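Local coordinates for protein EcmrR transcriptional regulator (Escherichia coli, PDB 6WL5) that regulates transcription as a multidrug-sensing activator of the MerR family, its C-terminal domain binding cetyl-trimethyl-ammonium and probably other such drugs, at residues K19-D25 against K67-F73; A112-M117 against E151-P155. The contacts are given in a common frame with arbitrary orientation. Where two conformers were deposited one is given. Residues are numbered along the deposited sequence.

Contact 1: residues K19-D25 against K67-F73; sequences KRFIVPD and KNMDVEF
Val23, Val71 and Met69 form the apolar centre of this pairing, on the sheet face that also carries Phe21, Lys19 and Phe73. Val23 CG1 lies 3.8 Å from Val71 CG2, Val23 CG2 3.9 Å from Met69 CE, and Phe21 CB 4.1 Å from Val71 CG2. Beta-branched and aromatic residues suit these extended positions, and Tyr29 and Ile36, on two following helices, cover this face. Both backbones are extended and antiparallel, their axes 4.7 Å apart at 157°. The hydrogen-bonded pairs, Lys19-Phe73, Phe21-Val71 and Val23-Met69, are each doubly linked: Lys19 N to Phe73 O 3.0 Å, Phe73 N to Lys19 O 2.9 Å, Phe21 N to Val71 O 2.9 Å, Val71 N to Phe21 O 3.0 Å, Val23 N to Met69 O 2.8 Å and Met69 N to Val23 O 2.9 Å. Arg20-Glu72 and Ile22-Asp70, the non-hydrogen-bonded pairs, carry side chains on the other face. There an all-trans Arg20 reaches diagonally to Asp70 (chi1 t) in a two-pronged salt bridge: NE to OD1 2.8 Å, NH2 to OD2 2.9 Å. A water joins Arg20 NH1 (3.0 Å) to Glu72 OE2 (2.8 Å), while Glu72 OE1 bonds His60. At the far end another water links Lys67 NZ (2.6 Å) with OD2 (2.5 Å) of Asp25, the N-cap residue of the next helix, whose OD1 bonds Ser28. Asn68 N donates to Pro24 O at 3.2 Å. Asn68, at phi/psi 59/49, a left-handed conformation that asparagine tolerates well, joins Met69 in facing Val23: a G1 beta bulge within the antiparallel sheet of a GyrI-like small-molecule-binding domain.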
ATOM      1  N   LYS A  19       5.600  -4.301  -8.812  1.00 21.23           N
ATOM      2  CA  LYS A  19       5.633  -5.701  -9.180  1.00 20.71           C
ATOM      3  C   LYS A  19       4.434  -6.387  -8.550  1.00 20.36           C
ATOM      4  O   LYS A  19       4.100  -6.116  -7.405  1.00 20.09           O
ATOM      5  CB  LYS A  19       6.945  -6.389  -8.735  1.00 22.64           C
ATOM      6  CG  LYS A  19       7.126  -7.768  -9.349  1.00 26.24           C
ATOM      7  CD  LYS A  19       8.545  -8.281  -9.196  1.00 32.90           C
ATOM      8  CE  LYS A  19       8.704  -9.707  -9.709  1.00 35.10           C
ATOM      9  NZ  LYS A  19      10.151 -10.101  -9.714  1.00 37.43           N
ATOM     10  N   ARG A  20       3.775  -7.251  -9.313  1.00 21.84           N
ATOM     11  CA  ARG A  20       2.559  -7.919  -8.879  1.00 22.44           C
ATOM     12  C   ARG A  20       2.814  -9.408  -8.695  1.00 21.37           C
ATOM     13  O   ARG A  20       3.581 -10.023  -9.455  1.00 24.05           O
ATOM     14  CB  ARG A  20       1.448  -7.697  -9.909  1.00 22.56           C
ATOM     15  CG  ARG A  20       0.098  -8.159  -9.441  1.00 21.68           C
ATOM     16  CD  ARG A  20      -0.979  -7.465 -10.248  1.00 22.71           C
ATOM     17  NE  ARG A  20      -2.308  -7.985  -9.959  1.00 21.98           N
ATOM     18  CZ  ARG A  20      -3.397  -7.496 -10.514  1.00 22.45           C
ATOM     19  NH1 ARG A  20      -3.284  -6.469 -11.364  1.00 26.71           N
ATOM     20  NH2 ARG A  20      -4.593  -7.994 -10.224  1.00 24.37           N
ATOM     21  N   PHE A  21       2.176  -9.972  -7.676  1.00 22.15           N
ATOM     22  CA  PHE A  21       2.463 -11.316  -7.195  1.00 22.93           C
ATOM     23  C   PHE A  21       1.173 -11.978  -6.706  1.00 20.59           C
ATOM     24  O   PHE A  21       0.285 -11.303  -6.193  1.00 20.17           O
ATOM     25  CB  PHE A  21       3.355 -11.345  -5.926  1.00 25.49           C
ATOM     26  CG  PHE A  21       4.649 -10.615  -6.014  1.00 26.34           C
ATOM     27  CD1 PHE A  21       5.783 -11.285  -6.427  1.00 28.89           C
ATOM     28  CD2 PHE A  21       4.771  -9.308  -5.569  1.00 26.02           C
ATOM     29  CE1 PHE A  21       7.011 -10.656  -6.475  1.00 29.10           C
ATOM     30  CE2 PHE A  21       6.011  -8.678  -5.588  1.00 25.69           C
ATOM     31  CZ  PHE A  21       7.121  -9.348  -6.058  1.00 27.33           C
ATOM     32  N   ILE A  22       1.117 -13.308  -6.776  1.00 21.58           N
ATOM     33  CA  ILE A  22       0.231 -14.118  -5.943  1.00 21.62           C
ATOM     34  C   ILE A  22       1.073 -14.674  -4.800  1.00 19.68           C
ATOM     35  O   ILE A  22       2.005 -15.459  -5.042  1.00 22.79           O
ATOM     36  CB  ILE A  22      -0.374 -15.298  -6.722  1.00 24.24           C
ATOM     37  CG1 ILE A  22      -1.107 -14.861  -7.985  1.00 28.74           C
ATOM     38  CG2 ILE A  22      -1.311 -16.091  -5.817  1.00 26.89           C
ATOM     39  CD1 ILE A  22      -2.240 -13.912  -7.679  1.00 28.61           C
ATOM     40  N   VAL A  23       0.721 -14.330  -3.561  1.00 20.28           N
ATOM     41  CA  VAL A  23       1.565 -14.680  -2.421  1.00 19.67           C
ATOM     42  C   VAL A  23       0.891 -15.643  -1.446  1.00 19.28           C
ATOM     43  O   VAL A  23      -0.320 -15.536  -1.187  1.00 19.72           O
ATOM     44  CB  VAL A  23       2.077 -13.423  -1.687  1.00 18.77           C
ATOM     45  CG1 VAL A  23       2.927 -12.587  -2.615  1.00 20.95           C
ATOM     46  CG2 VAL A  23       0.914 -12.625  -1.088  1.00 19.74           C
ATOM     47  N   PRO A  24       1.642 -16.601  -0.878  1.00 19.39           N
ATOM     48  CA  PRO A  24       1.009 -17.544   0.047  1.00 20.12           C
ATOM     49  C   PRO A  24       0.454 -16.889   1.292  1.00 18.65           C
ATOM     50  O   PRO A  24      -0.562 -17.345   1.832  1.00 20.95           O
ATOM     51  CB  PRO A  24       2.134 -18.532   0.393  1.00 23.88           C
ATOM     52  CG  PRO A  24       3.181 -18.336  -0.593  1.00 25.03           C
ATOM     53  CD  PRO A  24       2.994 -17.037  -1.276  1.00 19.74           C
ATOM     54  N   ASP A  25       1.152 -15.883   1.795  1.00 18.70           N
ATOM     55  CA  ASP A  25       0.813 -15.177   3.022  1.00 18.45           C
ATOM     56  C   ASP A  25       1.649 -13.897   3.066  1.00 15.06           C
ATOM     57  O   ASP A  25       2.516 -13.649   2.220  1.00 16.85           O
ATOM     58  CB  ASP A  25       1.009 -16.059   4.256  1.00 18.90           C
ATOM     59  CG  ASP A  25       2.387 -16.680   4.321  1.00 19.55           C
ATOM     60  OD1 ASP A  25       3.420 -16.030   4.033  1.00 18.81           O
ATOM     61  OD2 ASP A  25       2.435 -17.890   4.635  1.00 29.20           O
ATOM     62  N   LYS A  67      -4.465 -15.463   2.701  1.00 18.52           N
ATOM     63  CA  LYS A  67      -3.567 -16.405   2.047  1.00 21.09           C
ATOM     64  C   LYS A  67      -3.899 -16.468   0.566  1.00 19.27           C
ATOM     65  O   LYS A  67      -5.041 -16.215   0.147  1.00 21.22           O
ATOM     66  CB  LYS A  67      -3.675 -17.790   2.690  1.00 22.24           C
ATOM     67  CG  LYS A  67      -3.353 -17.824   4.174  1.00 23.98           C
ATOM     68  CD  LYS A  67      -3.037 -19.233   4.664  1.00 25.61           C
ATOM     69  CE  LYS A  67      -2.790 -19.257   6.157  1.00 34.05           C
ATOM     70  NZ  LYS A  67      -1.355 -18.906   6.397  1.00 38.68           N
ATOM     71  N   ASN A  68      -2.883 -16.740  -0.240  1.00 20.60           N
ATOM     72  CA  ASN A  68      -3.045 -16.802  -1.684  1.00 20.73           C
ATOM     73  C   ASN A  68      -3.559 -15.457  -2.217  1.00 21.24           C
ATOM     74  O   ASN A  68      -4.513 -15.398  -2.995  1.00 22.20           O
ATOM     75  CB  ASN A  68      -3.977 -17.964  -2.083  1.00 22.92           C
ATOM     76  CG  ASN A  68      -3.860 -18.309  -3.527  1.00 30.89           C
ATOM     77  OD1 ASN A  68      -2.752 -18.429  -4.050  1.00 34.45           O
ATOM     78  ND2 ASN A  68      -4.998 -18.528  -4.187  1.00 37.69           N
ATOM     79  N   MET A  69      -2.909 -14.365  -1.792  1.00 18.68           N
ATOM     80  CA  MET A  69      -3.367 -13.015  -2.102  1.00 18.12           C
ATOM     81  C   MET A  69      -2.743 -12.479  -3.379  1.00 17.89           C
ATOM     82  O   MET A  69      -1.563 -12.724  -3.675  1.00 18.79           O
ATOM     83  CB  MET A  69      -3.012 -12.072  -0.944  1.00 17.96           C
ATOM     84  CG  MET A  69      -3.670 -12.431   0.364  1.00 17.60           C
ATOM     85  SD  MET A  69      -3.119 -11.343   1.699  1.00 17.77           S
ATOM     86  CE  MET A  69      -1.395 -11.739   1.912  1.00 19.14           C
ATOM     87  N   ASP A  70      -3.552 -11.697  -4.115  1.00 17.11           N
ATOM     88  CA  ASP A  70      -3.126 -10.949  -5.296  1.00 17.86           C
ATOM     89  C   ASP A  70      -2.714  -9.553  -4.836  1.00 16.79           C
ATOM     90  O   ASP A  70      -3.568  -8.720  -4.501  1.00 18.03           O
ATOM     91  CB  ASP A  70      -4.267 -10.896  -6.315  1.00 19.86           C
ATOM     92  CG  ASP A  70      -3.863 -10.273  -7.647  1.00 21.24           C
ATOM     93  OD1 ASP A  70      -2.749  -9.702  -7.790  1.00 22.67           O
ATOM     94  OD2 ASP A  70      -4.716 -10.344  -8.564  1.00 24.02           O
ATOM     95  N   VAL A  71      -1.388  -9.301  -4.804  1.00 16.59           N
ATOM     96  CA  VAL A  71      -0.849  -8.073  -4.255  1.00 16.37           C
ATOM     97  C   VAL A  71       0.078  -7.431  -5.262  1.00 17.31           C
ATOM     98  O   VAL A  71       0.719  -8.114  -6.057  1.00 19.21           O
ATOM     99  CB  VAL A  71      -0.092  -8.352  -2.935  1.00 18.62           C
ATOM    100  CG1 VAL A  71      -1.081  -8.808  -1.879  1.00 19.51           C
ATOM    101  CG2 VAL A  71       1.109  -9.327  -3.116  1.00 21.08           C
ATOM    102  N   GLU A  72       0.166  -6.105  -5.211  1.00 16.88           N
ATOM    103  CA  GLU A  72       1.041  -5.342  -6.094  1.00 17.83           C
ATOM    104  C   GLU A  72       1.811  -4.323  -5.261  1.00 17.63           C
ATOM    105  O   GLU A  72       1.222  -3.400  -4.687  1.00 18.33           O
ATOM    106  CB  GLU A  72       0.236  -4.681  -7.211  1.00 17.94           C
ATOM    107  CG  GLU A  72       1.087  -4.011  -8.261  1.00 19.72           C
ATOM    108  CD  GLU A  72       0.283  -3.626  -9.489  1.00 21.61           C
ATOM    109  OE1 GLU A  72      -0.888  -3.239  -9.291  1.00 20.87           O
ATOM    110  OE2 GLU A  72       0.820  -3.700 -10.630  1.00 24.62           O
ATOM    111  N   PHE A  73       3.127  -4.515  -5.173  1.00 16.88           N
ATOM    112  CA  PHE A  73       3.966  -3.580  -4.461  1.00 16.36           C
ATOM    113  C   PHE A  73       4.252  -2.386  -5.348  1.00 16.75           C
ATOM    114  O   PHE A  73       4.694  -2.554  -6.497  1.00 19.06           O
ATOM    115  CB  PHE A  73       5.297  -4.208  -4.092  1.00 17.87           C
ATOM    116  CG  PHE A  73       6.184  -3.268  -3.396  1.00 17.34           C
ATOM    117  CD1 PHE A  73       5.925  -2.903  -2.098  1.00 19.73           C
ATOM    118  CD2 PHE A  73       7.228  -2.667  -4.070  1.00 20.03           C
ATOM    119  CE1 PHE A  73       6.760  -2.020  -1.439  1.00 22.15           C
ATOM    120  CE2 PHE A  73       8.092  -1.797  -3.415  1.00 21.92           C
ATOM    121  CZ  PHE A  73       7.841  -1.464  -2.100  1.00 24.01           C
TER
HETATM  122  O   HOH W   1      -1.015  -4.857 -12.387  1.00 28.20           O
HETATM  123  O   HOH W   2       0.751 -19.655   5.037  1.00 31.64           O

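Contact 2: residues A112-M117 against E151-P155; sequences AYIYLM and EIQFP. With 16A (cetyl-trimethyl-ammonium), chain E.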
ATOM      1  N   ALA A 112      -7.490  -3.040  11.196  1.00 14.30           N
ATOM      2  CA  ALA A 112      -7.719  -1.813  10.448  1.00 13.89           C
ATOM      3  C   ALA A 112      -8.639  -2.038   9.252  1.00 14.18           C
ATOM      4  O   ALA A 112      -9.462  -1.171   8.921  1.00 14.51           O
ATOM      5  CB  ALA A 112      -6.378  -1.266   9.981  1.00 14.59           C
ATOM      6  N   TYR A 113      -8.480  -3.151   8.553  1.00 14.11           N
ATOM      7  CA  TYR A 113      -9.374  -3.486   7.450  1.00 15.52           C
ATOM      8  C   TYR A 113     -10.785  -3.737   7.958  1.00 13.80           C
ATOM      9  O   TYR A 113     -11.755  -3.299   7.335  1.00 15.41           O
ATOM     10  CB  TYR A 113      -8.822  -4.708   6.684  1.00 14.83           C
ATOM     11  CG  TYR A 113      -7.562  -4.400   5.890  1.00 14.63           C
ATOM     12  CD1 TYR A 113      -6.315  -4.387   6.503  1.00 13.96           C
ATOM     13  CD2 TYR A 113      -7.622  -4.069   4.549  1.00 13.50           C
ATOM     14  CE1 TYR A 113      -5.164  -4.082   5.771  1.00 15.66           C
ATOM     15  CE2 TYR A 113      -6.488  -3.748   3.818  1.00 15.43           C
ATOM     16  CZ  TYR A 113      -5.264  -3.733   4.439  1.00 14.64           C
ATOM     17  OH  TYR A 113      -4.144  -3.419   3.708  1.00 15.80           O
ATOM     18  N   ILE A 114     -10.918  -4.474   9.065  1.00 15.17           N
ATOM     19  CA  ILE A 114     -12.220  -4.677   9.694  1.00 16.55           C
ATOM     20  C   ILE A 114     -12.864  -3.338   9.978  1.00 14.46           C
ATOM     21  O   ILE A 114     -14.036  -3.090   9.631  1.00 15.92           O
ATOM     22  CB  ILE A 114     -12.032  -5.510  10.977  1.00 16.50           C
ATOM     23  CG1 ILE A 114     -11.688  -6.968  10.654  1.00 17.02           C
ATOM     24  CG2 ILE A 114     -13.295  -5.443  11.826  1.00 18.63           C
ATOM     25  CD1 ILE A 114     -11.280  -7.751  11.888  1.00 19.70           C
ATOM     26  N   TYR A 115     -12.108  -2.460  10.608  1.00 16.35           N
ATOM     27  CA  TYR A 115     -12.618  -1.154  10.965  1.00 17.13           C
ATOM     28  C   TYR A 115     -13.076  -0.351   9.767  1.00 15.53           C
ATOM     29  O   TYR A 115     -14.138   0.229   9.800  1.00 16.54           O
ATOM     30  CB  TYR A 115     -11.538  -0.357  11.696  1.00 17.62           C
ATOM     31  CG  TYR A 115     -12.044   0.896  12.346  1.00 22.63           C
ATOM     32  CD1 TYR A 115     -12.027   2.104  11.691  1.00 20.24           C
ATOM     33  CD2 TYR A 115     -12.516   0.850  13.617  1.00 25.23           C
ATOM     34  CE1 TYR A 115     -12.504   3.246  12.313  1.00 24.66           C
ATOM     35  CE2 TYR A 115     -12.971   1.962  14.244  1.00 26.76           C
ATOM     36  CZ  TYR A 115     -12.963   3.150  13.588  1.00 23.45           C
ATOM     37  OH  TYR A 115     -13.419   4.221  14.301  1.00 28.50           O
ATOM     38  N   LEU A 116     -12.287  -0.338   8.706  1.00 15.67           N
ATOM     39  CA  LEU A 116     -12.658   0.458   7.533  1.00 15.91           C
ATOM     40  C   LEU A 116     -13.840  -0.155   6.791  1.00 17.35           C
ATOM     41  O   LEU A 116     -14.695   0.577   6.292  1.00 19.47           O
ATOM     42  CB  LEU A 116     -11.463   0.651   6.593  1.00 16.03           C
ATOM     43  CG  LEU A 116     -10.460   1.720   7.031  1.00 15.26           C
ATOM     44  CD1 LEU A 116      -9.291   1.691   6.076  1.00 18.81           C
ATOM     45  CD2 LEU A 116     -11.124   3.087   7.057  1.00 16.63           C
ATOM     46  N   MET A 117     -13.895  -1.501   6.693  0.64 17.73           N
ATOM     47  CA  MET A 117     -15.061  -2.158   6.086  0.64 18.30           C
ATOM     48  C   MET A 117     -16.339  -1.736   6.811  0.64 17.50           C
ATOM     49  O   MET A 117     -17.346  -1.412   6.170  0.64 20.03           O
ATOM     50  CB  MET A 117     -14.918  -3.704   6.097  0.64 18.73           C
ATOM     51  CG  MET A 117     -13.984  -4.319   4.995  0.64 18.97           C
ATOM     52  SD  MET A 117     -13.782  -6.151   4.830  0.64 20.03           S
ATOM     53  CE  MET A 117     -12.514  -6.496   6.058  0.64 19.30           C
ATOM     54  N   GLU A 151      -0.574   3.277   6.916  0.54 14.55           N
ATOM     55  CA  GLU A 151      -1.870   3.852   6.627  0.54 13.58           C
ATOM     56  C   GLU A 151      -2.642   2.951   5.681  0.54 14.89           C
ATOM     57  O   GLU A 151      -2.136   2.581   4.614  0.54 13.45           O
ATOM     58  CB  GLU A 151      -1.775   5.272   6.060  0.54 13.83           C
ATOM     59  CG  GLU A 151      -3.154   5.877   5.836  0.54 14.45           C
ATOM     60  CD  GLU A 151      -3.140   7.363   5.583  0.54 16.84           C
ATOM     61  OE1 GLU A 151      -3.019   8.153   6.554  0.54 19.94           O
ATOM     62  OE2 GLU A 151      -3.261   7.742   4.402  0.54 19.12           O
ATOM     63  N   ILE A 152      -3.854   2.592   6.084  1.00 14.34           N
ATOM     64  CA  ILE A 152      -4.747   1.766   5.253  1.00 14.38           C
ATOM     65  C   ILE A 152      -5.734   2.697   4.560  1.00 15.67           C
ATOM     66  O   ILE A 152      -6.368   3.522   5.219  1.00 15.67           O
ATOM     67  CB  ILE A 152      -5.474   0.674   6.062  1.00 15.00           C
ATOM     68  CG1 ILE A 152      -4.507  -0.168   6.911  1.00 15.64           C
ATOM     69  CG2 ILE A 152      -6.255  -0.220   5.087  1.00 15.63           C
ATOM     70  CD1 ILE A 152      -3.293  -0.703   6.166  1.00 17.06           C
ATOM     71  N   GLN A 153      -5.826   2.588   3.236  1.00 14.39           N
ATOM     72  CA  GLN A 153      -6.590   3.527   2.400  1.00 13.67           C
ATOM     73  C   GLN A 153      -7.604   2.755   1.564  1.00 14.46           C
ATOM     74  O   GLN A 153      -7.229   1.989   0.683  1.00 15.31           O
ATOM     75  CB  GLN A 153      -5.642   4.323   1.489  1.00 16.84           C
ATOM     76  CG  GLN A 153      -4.387   4.859   2.222  1.00 15.32           C
ATOM     77  CD  GLN A 153      -3.406   5.549   1.299  1.00 16.15           C
ATOM     78  OE1 GLN A 153      -3.134   5.080   0.184  1.00 16.77           O
ATOM     79  NE2 GLN A 153      -2.794   6.624   1.794  1.00 18.47           N
ATOM     80  N   PHE A 154      -8.894   2.995   1.810  1.00 15.88           N
ATOM     81  CA  PHE A 154      -9.971   2.389   1.029  1.00 15.30           C
ATOM     82  C   PHE A 154     -10.490   3.382  -0.007  1.00 15.73           C
ATOM     83  O   PHE A 154     -11.075   4.420   0.377  1.00 16.68           O
ATOM     84  CB  PHE A 154     -11.122   1.990   1.961  1.00 16.24           C
ATOM     85  CG  PHE A 154     -10.991   0.620   2.594  1.00 15.73           C
ATOM     86  CD1 PHE A 154      -9.758   0.022   2.831  1.00 16.64           C
ATOM     87  CD2 PHE A 154     -12.119  -0.073   2.952  1.00 16.67           C
ATOM     88  CE1 PHE A 154      -9.672  -1.223   3.424  1.00 17.16           C
ATOM     89  CE2 PHE A 154     -12.034  -1.328   3.522  1.00 16.39           C
ATOM     90  CZ  PHE A 154     -10.805  -1.905   3.757  1.00 17.75           C
ATOM     91  N   PRO A 155     -10.313   3.124  -1.302  1.00 18.46           N
ATOM     92  CA  PRO A 155     -10.927   3.993  -2.326  1.00 18.37           C
ATOM     93  C   PRO A 155     -12.439   3.896  -2.242  1.00 17.95           C
ATOM     94  O   PRO A 155     -12.996   2.803  -2.285  1.00 19.20           O
ATOM     95  CB  PRO A 155     -10.389   3.420  -3.647  1.00 19.60           C
ATOM     96  CG  PRO A 155      -9.186   2.566  -3.250  1.00 19.97           C
ATOM     97  CD  PRO A 155      -9.579   2.001  -1.906  1.00 17.77           C
TER
HETATM   98  C1  16A E 301     -19.468  -5.224   0.688  1.00 57.41           C
HETATM   99  C2  16A E 301     -18.012  -5.614   0.488  1.00 55.90           C
HETATM  100  C3  16A E 301     -17.512  -6.532   1.601  1.00 52.23           C
HETATM  101  C4  16A E 301     -15.994  -6.499   1.804  1.00 52.16           C
HETATM  102  C5  16A E 301     -15.167  -6.088   0.583  1.00 49.69           C
HETATM  103  C6  16A E 301     -13.693  -6.397   0.820  1.00 45.52           C
HETATM  104  C7  16A E 301     -12.831  -6.440  -0.430  1.00 42.69           C
HETATM  105  C8  16A E 301     -11.464  -6.992  -0.045  1.00 42.81           C
HETATM  106  C9  16A E 301     -10.367  -6.077  -0.517  1.00 36.15           C
HETATM  107  C10 16A E 301      -9.109  -6.812  -0.984  1.00 35.09           C
HETATM  108  C11 16A E 301      -8.472  -7.760   0.024  1.00 31.28           C
HETATM  109  C12 16A E 301      -7.851  -7.061   1.226  1.00 30.28           C
HETATM  110  C13 16A E 301      -6.834  -8.010   1.864  1.00 30.72           C
HETATM  111  C14 16A E 301      -5.960  -7.253   2.845  1.00 31.80           C
HETATM  112  C15 16A E 301      -5.092  -8.202   3.654  1.00 28.58           C
HETATM  113  C16 16A E 301      -4.103  -7.373   4.424  1.00 26.98           C
HETATM  114  N1  16A E 301      -3.337  -8.163   5.402  1.00 23.59           N
HETATM  115  C17 16A E 301      -2.704  -9.361   4.820  1.00 26.84           C
HETATM  116  C18 16A E 301      -2.322  -7.209   5.879  1.00 23.07           C
HETATM  117  C19 16A E 301      -4.165  -8.477   6.569  1.00 24.39           C
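A helix lying on one face of an antiparallel sheet makes this contact, part of the alpha/beta layering of the GyrI-like domain. Helix 112-117 and strand 151-155 run in roughly the same direction, at 33°, with axes 9.3 Å apart, so mostly side chains fill the gap. The segment opens with Glu151, whose OE2 accepts a hydrogen bond from Gln153 NE2 (2.9 Å) and also meets Lys9 in a salt bridge. Next comes Ile152, its CB directed at the helix. The small Ala112 lets the backbones come close, its CB 3.8 Å from Ile152 CG1. Ile152 CG2 makes a CH-pi contact, 3.9 Å from the centroid of the Tyr113 ring, and lies 3.7 Å from Leu116 CD1. The opposite face of that ring is turned to the bound cetyl-trimethyl-ammonium, so Tyr113 is a wall between core and ligand; its hydroxyl bonds Glu133. Gln153 then points away from the helix, as strand alternation dictates; its buried amide is satisfied by Tyr54 at OE1 and Glu151 at NE2. Phe154 returns to the helix side. Its broad ring is covered by Leu116, whose CB is 3.7 Å from the centroid in a second CH-pi contact, and Tyr113 CD2 approaches its edge, 3.7 Å from Phe154 CE1. Pliable Met117 reaches both core and ligand: its CG is 3.9 Å from Phe154 CE2, while its SD lies 3.8 Å from C4 of the ligand tail.

Contacts 1 and 2 share one sheet: strand 7-23 pairs with both 69-77 and 88-103, and 88-103 in turn pairs with 149-158. Their centres are 18 Å apart and their nearest atoms about 8 Å, so they do not touch. What brings them together is a single cetyl-trimethyl-ammonium pocket. Contact 1 supplies Met69: Met69 SD lies 3.7 Å and Met69 CE 4.0 Å from the ammonium methyl C17 of the ligand. Contact 2 supplies Tyr113, with CE2 3.7 Å from C14 near the headgroup, and Met117 further down the alkyl tail. The ligand thus bridges the two, consistent with a sensor pocket formed between separate parts of the domain.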